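Local coordinates for 2L protein (Yaba-like disease virus, PDB 3IT8) that binds tumour necrosis factor alpha as a poxvirus relative of MHC class I molecules, at residues 28-33 against 44-50. Sequence-based numbering, arbitrary orientation.
Sequences QLVTKI and VNFRADW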
ATOM      1  N   GLN D  28      26.030   9.728 -33.073  1.00 47.98           N
ATOM      2  CA  GLN D  28      26.155   8.574 -33.966  1.00 47.98           C
ATOM      3  C   GLN D  28      24.967   8.344 -34.912  1.00 47.98           C
ATOM      4  O   GLN D  28      23.845   8.086 -34.471  1.00 47.98           O
ATOM      5  CB  GLN D  28      26.337   7.294 -33.154  1.00 49.45           C
ATOM      6  CG  GLN D  28      27.455   7.330 -32.170  1.00 41.08           C
ATOM      7  CD  GLN D  28      28.788   7.558 -32.829  1.00 41.08           C
ATOM      8  OE1 GLN D  28      29.323   8.673 -32.800  1.00 41.08           O
ATOM      9  NE2 GLN D  28      29.339   6.503 -33.432  1.00 41.08           N
ATOM     10  N   LEU D  29      25.212   8.403 -36.216  1.00 45.53           N
ATOM     11  CA  LEU D  29      24.133   8.171 -37.153  1.00 45.53           C
ATOM     12  C   LEU D  29      23.698   6.706 -37.028  1.00 45.53           C
ATOM     13  O   LEU D  29      24.519   5.801 -37.038  1.00 45.53           O
ATOM     14  CB  LEU D  29      24.597   8.472 -38.576  1.00 47.50           C
ATOM     15  CG  LEU D  29      23.562   8.123 -39.643  1.00 34.93           C
ATOM     16  CD1 LEU D  29      22.291   8.950 -39.408  1.00 34.93           C
ATOM     17  CD2 LEU D  29      24.152   8.361 -41.036  1.00 34.93           C
ATOM     18  N   VAL D  30      22.403   6.475 -36.896  1.00 42.96           N
ATOM     19  CA  VAL D  30      21.901   5.119 -36.776  1.00 42.96           C
ATOM     20  C   VAL D  30      21.133   4.692 -38.025  1.00 42.96           C
ATOM     21  O   VAL D  30      21.242   3.548 -38.467  1.00 42.96           O
ATOM     22  CB  VAL D  30      20.966   4.990 -35.577  1.00 55.96           C
ATOM     23  CG1 VAL D  30      20.417   3.579 -35.492  1.00 34.44           C
ATOM     24  CG2 VAL D  30      21.700   5.347 -34.319  1.00 34.44           C
ATOM     25  N   THR D  31      20.353   5.614 -38.587  1.00 48.83           N
ATOM     26  CA  THR D  31      19.565   5.324 -39.771  1.00 48.83           C
ATOM     27  C   THR D  31      19.359   6.536 -40.643  1.00 48.83           C
ATOM     28  O   THR D  31      19.138   7.634 -40.137  1.00 48.83           O
ATOM     29  CB  THR D  31      18.179   4.829 -39.391  1.00 50.80           C
ATOM     30  OG1 THR D  31      18.289   3.555 -38.770  1.00 37.39           O
ATOM     31  CG2 THR D  31      17.300   4.703 -40.598  1.00 37.39           C
ATOM     32  N   LYS D  32      19.442   6.334 -41.953  1.00 41.81           N
ATOM     33  CA  LYS D  32      19.174   7.403 -42.896  1.00 41.81           C
ATOM     34  C   LYS D  32      18.172   6.852 -43.877  1.00 41.81           C
ATOM     35  O   LYS D  32      18.316   5.722 -44.355  1.00 41.81           O
ATOM     36  CB  LYS D  32      20.409   7.843 -43.665  1.00 54.72           C
ATOM     37  CG  LYS D  32      20.071   8.916 -44.685  1.00 46.56           C
ATOM     38  CD  LYS D  32      21.261   9.329 -45.520  1.00 46.56           C
ATOM     39  CE  LYS D  32      20.858  10.358 -46.550  1.00 46.56           C
ATOM     40  NZ  LYS D  32      21.988  10.695 -47.457  1.00 46.56           N
ATOM     41  N   ILE D  33      17.145   7.640 -44.158  1.00 47.87           N
ATOM     42  CA  ILE D  33      16.115   7.246 -45.101  1.00 47.87           C
ATOM     43  C   ILE D  33      15.819   8.422 -46.014  1.00 47.87           C
ATOM     44  O   ILE D  33      15.787   9.571 -45.570  1.00 47.87           O
ATOM     45  CB  ILE D  33      14.826   6.827 -44.370  1.00 58.36           C
ATOM     46  CG1 ILE D  33      15.064   5.512 -43.619  1.00 27.28           C
ATOM     47  CG2 ILE D  33      13.666   6.697 -45.380  1.00 27.28           C
ATOM     48  CD1 ILE D  33      13.906   5.121 -42.707  1.00 27.28           C
ATOM     49  N   VAL D  44      15.974   2.796 -47.042  1.00 40.19           N
ATOM     50  CA  VAL D  44      16.982   2.962 -46.004  1.00 40.19           C
ATOM     51  C   VAL D  44      18.305   3.039 -46.718  1.00 40.19           C
ATOM     52  O   VAL D  44      18.677   2.101 -47.422  1.00 40.19           O
ATOM     53  CB  VAL D  44      17.018   1.776 -45.043  1.00 44.52           C
ATOM     54  CG1 VAL D  44      18.149   1.959 -44.058  1.00 44.52           C
ATOM     55  CG2 VAL D  44      15.696   1.666 -44.317  1.00 44.52           C
ATOM     56  N   ASN D  45      19.009   4.153 -46.558  1.00 55.00           N
ATOM     57  CA  ASN D  45      20.297   4.327 -47.219  1.00 55.00           C
ATOM     58  C   ASN D  45      21.424   3.911 -46.295  1.00 55.00           C
ATOM     59  O   ASN D  45      22.464   3.436 -46.732  1.00 55.00           O
ATOM     60  CB  ASN D  45      20.517   5.784 -47.617  1.00 63.71           C
ATOM     61  CG  ASN D  45      19.333   6.376 -48.329  1.00 63.71           C
ATOM     62  OD1 ASN D  45      18.802   5.787 -49.268  1.00 63.71           O
ATOM     63  ND2 ASN D  45      18.914   7.559 -47.891  1.00 63.71           N
ATOM     64  N   PHE D  46      21.211   4.087 -45.004  1.00 44.57           N
ATOM     65  CA  PHE D  46      22.234   3.753 -44.039  1.00 44.57           C
ATOM     66  C   PHE D  46      21.649   3.139 -42.789  1.00 44.57           C
ATOM     67  O   PHE D  46      20.557   3.500 -42.334  1.00 44.57           O
ATOM     68  CB  PHE D  46      23.002   5.013 -43.657  1.00 52.88           C
ATOM     69  CG  PHE D  46      24.107   4.770 -42.687  1.00 52.88           C
ATOM     70  CD1 PHE D  46      25.393   4.508 -43.135  1.00 52.88           C
ATOM     71  CD2 PHE D  46      23.862   4.767 -41.313  1.00 52.88           C
ATOM     72  CE1 PHE D  46      26.421   4.248 -42.231  1.00 52.88           C
ATOM     73  CE2 PHE D  46      24.881   4.504 -40.399  1.00 52.88           C
ATOM     74  CZ  PHE D  46      26.164   4.244 -40.862  1.00 52.88           C
ATOM     75  N   ARG D  47      22.395   2.205 -42.228  1.00 51.16           N
ATOM     76  CA  ARG D  47      22.010   1.560 -40.983  1.00 51.16           C
ATOM     77  C   ARG D  47      23.268   1.197 -40.211  1.00 51.16           C
ATOM     78  O   ARG D  47      24.074   0.408 -40.690  1.00 51.16           O
ATOM     79  CB  ARG D  47      21.214   0.295 -41.235  1.00 63.28           C
ATOM     80  CG  ARG D  47      20.848  -0.380 -39.934  1.00 63.28           C
ATOM     81  CD  ARG D  47      19.702   0.342 -39.250  1.00 63.28           C
ATOM     82  NE  ARG D  47      18.425  -0.270 -39.615  1.00 63.28           N
ATOM     83  CZ  ARG D  47      17.276   0.388 -39.749  1.00 63.28           C
ATOM     84  NH1 ARG D  47      17.231   1.699 -39.552  1.00 63.28           N
ATOM     85  NH2 ARG D  47      16.165  -0.268 -40.079  1.00 63.28           N
ATOM     86  N   ALA D  48      23.450   1.777 -39.030  1.00 55.99           N
ATOM     87  CA  ALA D  48      24.627   1.471 -38.223  1.00 55.99           C
ATOM     88  C   ALA D  48      24.716  -0.037 -37.980  1.00 55.99           C
ATOM     89  O   ALA D  48      23.713  -0.692 -37.684  1.00 55.99           O
ATOM     90  CB  ALA D  48      24.567   2.205 -36.907  1.00 51.94           C
ATOM     91  N   ASP D  49      25.925  -0.577 -38.122  1.00 61.20           N
ATOM     92  CA  ASP D  49      26.181  -2.004 -37.941  1.00 61.20           C
ATOM     93  C   ASP D  49      25.833  -2.519 -36.539  1.00 61.20           C
ATOM     94  O   ASP D  49      25.454  -3.674 -36.381  1.00 61.20           O
ATOM     95  CB  ASP D  49      27.652  -2.298 -38.246  1.00128.38           C
ATOM     96  CG  ASP D  49      28.598  -1.370 -37.502  1.00128.38           C
ATOM     97  OD1 ASP D  49      28.594  -0.151 -37.794  1.00128.38           O
ATOM     98  OD2 ASP D  49      29.341  -1.854 -36.618  1.00128.38           O
ATOM     99  N   TRP D  50      25.954  -1.665 -35.525  1.00 52.23           N
ATOM    100  CA  TRP D  50      25.676  -2.080 -34.156  1.00 52.23           C
ATOM    101  C   TRP D  50      24.217  -2.060 -33.728  1.00 52.23           C
ATOM    102  O   TRP D  50      23.874  -2.567 -32.657  1.00 52.23           O
ATOM    103  CB  TRP D  50      26.471  -1.234 -33.167  1.00 44.65           C
ATOM    104  CG  TRP D  50      26.300   0.247 -33.304  1.00 44.65           C
ATOM    105  CD1 TRP D  50      27.086   1.105 -34.032  1.00 44.65           C
ATOM    106  CD2 TRP D  50      25.310   1.062 -32.666  1.00 44.65           C
ATOM    107  NE1 TRP D  50      26.651   2.403 -33.878  1.00 44.65           N
ATOM    108  CE2 TRP D  50      25.559   2.405 -33.050  1.00 44.65           C
ATOM    109  CE3 TRP D  50      24.238   0.791 -31.807  1.00 44.65           C
ATOM    110  CZ2 TRP D  50      24.772   3.467 -32.603  1.00 44.65           C
ATOM    111  CZ3 TRP D  50      23.458   1.849 -31.362  1.00 44.65           C
ATOM    112  CH2 TRP D  50      23.729   3.169 -31.762  1.00 44.65           C
TER
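V44 lies in the second strand of an antiparallel beta hairpin and pairs with I33; V44 CG2 is 4.0 Å from I33 CG1. N45 and F46 then both face K32, a classic beta bulge. N45 N donates a hydrogen bond to K32 O at 2.8 Å. F46 N donates a weak one to K32 O at 3.4 Å. K32 N donates to F46 O at 3.1 Å. The bulge shifts the register by one residue. The ring of F46 takes a CH-pi contact from L29, with CD2 4.0 Å from the ring centroid. R47 and T31 form a non-hydrogen-bonded pair; the T31 hydroxyl is hydrogen-bonded to Y64. A48 N, just past the strand, donates to V30 O at 2.9 Å. W50 folds back, and its CH2 meets V30 CG2 at 3.9 Å. In this MHC-like domain, strand 41-47 is an edge strand of the chain's eight-stranded sheet, and strand 28-36 joins it to strand 18-25. Helix 61-82 packs on I33, V44 and R47; helix 148-174 touches V30 and W50.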